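PDB 3MI6: alpha-galactosidase from Lactobacillus brevis, which probably hydrolyses terminal, non-reducing alpha-D-galactose residues from alpha-galactosides, as a member of glycoside hydrolase family 36. Local coordinates for residues D[334-337]-D[338-342]; D[718-721]-D[722-725]. All coordinates share one frame; numbering follows the deposited sequence.

Contact 1. Residues D[334-337]-D[338-342]; sequences INNW and EATYF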
loop_
_atom_site.group_PDB
_atom_site.type_symbol
_atom_site.label_atom_id
_atom_site.label_comp_id
_atom_site.label_asym_id
_atom_site.label_seq_id
_atom_site.Cartn_x
_atom_site.Cartn_y
_atom_site.Cartn_z
ATOM N N ILE D 334 -15.863 12.183 42.066
ATOM C CA ILE D 334 -14.770 13.136 42.005
ATOM C C ILE D 334 -13.578 12.593 42.800
ATOM O O ILE D 334 -13.752 11.976 43.831
ATOM C CB ILE D 334 -15.188 14.529 42.486
ATOM C CG1 ILE D 334 -13.983 15.469 42.456
ATOM C CG2 ILE D 334 -15.788 14.461 43.874
ATOM C CD1 ILE D 334 -14.342 16.913 42.569
ATOM N N ASN D 335 -12.374 12.809 42.284
ATOM C CA ASN D 335 -11.148 12.249 42.835
ATOM C C ASN D 335 -10.149 13.391 43.013
ATOM O O ASN D 335 -9.945 14.184 42.079
ATOM C CB ASN D 335 -10.618 11.189 41.858
ATOM C CG ASN D 335 -9.374 10.466 42.358
ATOM O OD1 ASN D 335 -8.540 11.035 43.068
ATOM N ND2 ASN D 335 -9.236 9.204 41.962
ATOM N N ASN D 336 -9.541 13.487 44.200
ATOM C CA ASN D 336 -8.633 14.604 44.527
ATOM C C ASN D 336 -7.170 14.467 44.061
ATOM O O ASN D 336 -6.338 15.317 44.371
ATOM C CB ASN D 336 -8.643 14.877 46.025
ATOM C CG ASN D 336 -8.035 13.744 46.818
ATOM O OD1 ASN D 336 -8.518 12.619 46.761
ATOM N ND2 ASN D 336 -6.967 14.031 47.557
ATOM N N TRP D 337 -6.872 13.407 43.312
ATOM C CA TRP D 337 -5.511 13.123 42.855
ATOM C C TRP D 337 -4.867 14.285 42.078
ATOM O O TRP D 337 -4.007 14.975 42.622
ATOM C CB TRP D 337 -5.453 11.793 42.071
ATOM C CG TRP D 337 -4.118 11.505 41.384
ATOM C CD1 TRP D 337 -3.922 11.235 40.063
ATOM C CD2 TRP D 337 -2.813 11.479 41.990
ATOM N NE1 TRP D 337 -2.587 11.040 39.806
ATOM C CE2 TRP D 337 -1.885 11.180 40.970
ATOM C CE3 TRP D 337 -2.342 11.683 43.291
ATOM C CZ2 TRP D 337 -0.523 11.069 41.207
ATOM C CZ3 TRP D 337 -0.985 11.573 43.527
ATOM C CH2 TRP D 337 -0.089 11.268 42.486
ATOM N N GLU D 338 -5.278 14.499 40.822
ATOM C CA GLU D 338 -4.739 15.594 39.989
ATOM C C GLU D 338 -5.154 16.988 40.506
ATOM O O GLU D 338 -4.725 18.027 39.980
ATOM C CB GLU D 338 -5.160 15.440 38.513
ATOM C CG GLU D 338 -4.599 14.213 37.766
ATOM C CD GLU D 338 -4.962 14.209 36.258
ATOM O OE1 GLU D 338 -4.829 15.279 35.609
ATOM O OE2 GLU D 338 -5.375 13.138 35.728
ATOM N N ALA D 339 -5.987 16.992 41.546
ATOM C CA ALA D 339 -6.497 18.220 42.134
ATOM C C ALA D 339 -5.596 18.751 43.235
ATOM O O ALA D 339 -5.410 19.956 43.350
ATOM C CB ALA D 339 -7.896 17.994 42.668
ATOM N N THR D 340 -5.041 17.853 44.044
ATOM C CA THR D 340 -4.230 18.259 45.192
ATOM C C THR D 340 -2.872 17.535 45.137
ATOM O O THR D 340 -1.838 18.097 45.513
ATOM C CB THR D 340 -5.054 18.212 46.515
ATOM O OG1 THR D 340 -5.793 16.988 46.576
ATOM C CG2 THR D 340 -6.024 19.389 46.611
ATOM N N TYR D 341 -2.873 16.293 44.666
ATOM C CA TYR D 341 -1.807 15.317 44.903
ATOM C C TYR D 341 -1.651 15.168 46.422
ATOM O O TYR D 341 -2.640 15.252 47.153
ATOM C CB TYR D 341 -0.500 15.759 44.235
ATOM C CG TYR D 341 -0.635 15.852 42.718
ATOM C CD1 TYR D 341 -0.540 14.710 41.922
ATOM C CD2 TYR D 341 -0.882 17.075 42.082
ATOM C CE1 TYR D 341 -0.669 14.780 40.535
ATOM C CE2 TYR D 341 -1.014 17.156 40.689
ATOM C CZ TYR D 341 -0.906 16.001 39.924
ATOM O OH TYR D 341 -1.038 16.054 38.551
ATOM N N PHE D 342 -0.434 14.948 46.907
ATOM C CA PHE D 342 -0.233 14.625 48.327
ATOM C C PHE D 342 -0.493 15.817 49.248
ATOM O O PHE D 342 -0.572 15.662 50.469
ATOM C CB PHE D 342 1.177 14.079 48.570
ATOM C CG PHE D 342 1.563 12.966 47.645
ATOM C CD1 PHE D 342 1.108 11.675 47.867
ATOM C CD2 PHE D 342 2.383 13.207 46.551
ATOM C CE1 PHE D 342 1.461 10.644 47.009
ATOM C CE2 PHE D 342 2.743 12.179 45.689
ATOM C CZ PHE D 342 2.280 10.897 45.919
#
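W337 has CG trans to the backbone N (chi1 172°), beside the carbonyl carbon, and this carries its indole to Y341, whose own CG lies beside its backbone N; the two rings meet one turn apart, just beyond the first strand of the (β/α)8 barrel. The pair is T-shaped: the edge of Y341 faces the six-membered ring of W337 with planes at 74°, and CD1 of Y341, standing over one face, lies 3.5 Å from CH2 of W337. F342 extends the aromatic cluster in the reverse sense, offering its face to the edge of W337, with CZ3 of W337 4.1 Å from CZ of F342. A broad, flat indole suits this place because it can serve one neighbour with a face and the other with an edge.

Hydrogen bonds to main-chain carbonyls hold the turn. Y341 N donates to W337 O over 2.7 Å, and Y341 then leaves helical geometry with positive phi. N336 O is gripped by T340 twice, by OG1 at 2.8 Å and by N at 2.9 Å, the two donors coming from opposite faces of the carbonyl plane; threonine fits here because its short hydroxyl reaches back to that oxygen.

N336 OD1 takes the backbone N of D367 among the apolar L349, L366 and F344. E338 OE2 is hydrogen-bonded to T551 OG1, and Y341 OH to D582 OD2. The amide of N335 does double duty: ND2 bonds OD1 of D367, a predicted substrate-binding residue, while OD1 caps the turn into the helix, accepting from W337 N at 2.9 Å with an N-H...O angle of 154°.

Contact 2. Residues D[718-721]-D[722-725]; sequences LADG and QESK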
loop_
_atom_site.group_PDB
_atom_site.type_symbol
_atom_site.label_atom_id
_atom_site.label_comp_id
_atom_site.label_asym_id
_atom_site.label_seq_id
_atom_site.Cartn_x
_atom_site.Cartn_y
_atom_site.Cartn_z
ATOM N N LEU D 718 -16.184 27.268 12.531
ATOM C CA LEU D 718 -15.707 28.590 12.122
ATOM C C LEU D 718 -14.903 29.320 13.185
ATOM O O LEU D 718 -15.091 29.099 14.377
ATOM C CB LEU D 718 -16.885 29.478 11.727
ATOM C CG LEU D 718 -17.592 29.066 10.445
ATOM C CD1 LEU D 718 -18.620 30.115 10.082
ATOM C CD2 LEU D 718 -16.566 28.890 9.333
ATOM N N ALA D 719 -14.021 30.207 12.741
ATOM C CA ALA D 719 -13.305 31.090 13.649
ATOM C C ALA D 719 -14.263 32.161 14.213
ATOM O O ALA D 719 -15.088 32.711 13.475
ATOM C CB ALA D 719 -12.132 31.729 12.927
ATOM N N ASP D 720 -14.163 32.437 15.516
ATOM C CA ASP D 720 -14.998 33.462 16.162
ATOM C C ASP D 720 -14.200 34.532 16.943
ATOM O O ASP D 720 -14.784 35.391 17.609
ATOM C CB ASP D 720 -16.069 32.821 17.063
ATOM C CG ASP D 720 -15.488 32.172 18.332
ATOM O OD1 ASP D 720 -14.262 32.257 18.588
ATOM O OD2 ASP D 720 -16.284 31.569 19.086
ATOM N N GLY D 721 -12.874 34.470 16.853
ATOM C CA GLY D 721 -11.989 35.396 17.541
ATOM C C GLY D 721 -11.917 35.233 19.056
ATOM O O GLY D 721 -11.277 36.039 19.737
ATOM N N GLN D 722 -12.560 34.195 19.591
ATOM C CA GLN D 722 -12.707 34.042 21.045
ATOM C C GLN D 722 -11.906 32.859 21.616
ATOM O O GLN D 722 -11.268 32.971 22.668
ATOM C CB GLN D 722 -14.197 33.892 21.423
ATOM C CG GLN D 722 -15.074 35.154 21.257
ATOM C CD GLN D 722 -14.841 36.218 22.345
ATOM O OE1 GLN D 722 -13.910 37.028 22.254
ATOM N NE2 GLN D 722 -15.702 36.228 23.366
ATOM N N GLU D 723 -11.956 31.724 20.923
ATOM C CA GLU D 723 -11.328 30.496 21.396
ATOM C C GLU D 723 -10.700 29.690 20.248
ATOM O O GLU D 723 -11.006 29.906 19.074
ATOM C CB GLU D 723 -12.348 29.635 22.154
ATOM C CG GLU D 723 -13.488 29.109 21.277
ATOM C CD GLU D 723 -14.296 27.968 21.921
ATOM O OE1 GLU D 723 -15.062 27.287 21.194
ATOM O OE2 GLU D 723 -14.163 27.752 23.151
ATOM N N SER D 724 -9.810 28.769 20.605
ATOM C CA SER D 724 -9.243 27.849 19.646
ATOM C C SER D 724 -10.367 26.999 19.112
ATOM O O SER D 724 -11.325 26.729 19.829
ATOM C CB SER D 724 -8.207 26.949 20.310
ATOM O OG SER D 724 -7.756 25.958 19.401
ATOM N N LYS D 725 -10.262 26.585 17.852
ATOM C CA LYS D 725 -11.240 25.674 17.291
ATOM C C LYS D 725 -10.576 24.333 17.020
ATOM O O LYS D 725 -11.025 23.543 16.180
ATOM C CB LYS D 725 -11.892 26.258 16.049
ATOM C CG LYS D 725 -12.771 27.463 16.333
ATOM C CD LYS D 725 -13.424 27.338 17.687
ATOM C CE LYS D 725 -14.875 27.765 17.664
ATOM N NZ LYS D 725 -15.093 28.982 18.466
#
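D720 and K725 meet through a salt bridge, OD2 to NZ at 2.9 Å, that closes the tight side of a turn in the loop between strands 712-714 and 728-736. The two side chains cross at about a right angle, the lysine folding back on itself through bends at chi2, chi3 and chi4. On the way its CG passes 3.4 Å from L718 O, so the aliphatic part packs against backbone; M584 of a second subunit also packs on K725. A long, flexible lysine suits this place, since it can carry its charge from a buried backbone position to the carboxylate of the exposed D720. NZ has a second partner, E723 OE1 at 3.2 Å, approached on the anti lone pair; the ammonium between them probably eases the repulsion of the two acids.

The other oxygen of D720 works on the backbone. With CG set between N and the carbonyl carbon (chi1 70°), OD1 accepts from Q722 N at 2.8 Å, the donor standing 42° out of the carboxylate plane, and more weakly from E723 N at 3.3 Å. G721, between D720 and Q722, has positive phi (71°), which glycine adopts readily.

The solvent side is looser: CB of the exposed Q722 lies 3.3 Å from D720 OD1, but the chain beyond, bent at chi2, has few close neighbours across the contact. Aspartate accepting the main-chain N two residues on is the mark of an Asx turn, here in a surface loop of the C-terminal β-domain.

From the N terminus, the chain passes through the β-sheet domain and enters the barrel, where contact 1 turns it from strand 333-335 through helix 337-340 toward helix 346-358. After the remaining seven barrel strands the chain builds the C-terminal antiparallel sheet, and contact 2 closes a small turn, D720 to K725, within the loop between strands 712-714 and 728-736. The two are in series, neither nested nor crossed; the centres of contact 1 and contact 2 are 31 Å apart. Contact 1 follows the C-terminal end of the first barrel strand, near predicted substrate-binding residues, whereas at contact 2 A719, S724 and K725 pack on D582, I587 and M584 of a second subunit.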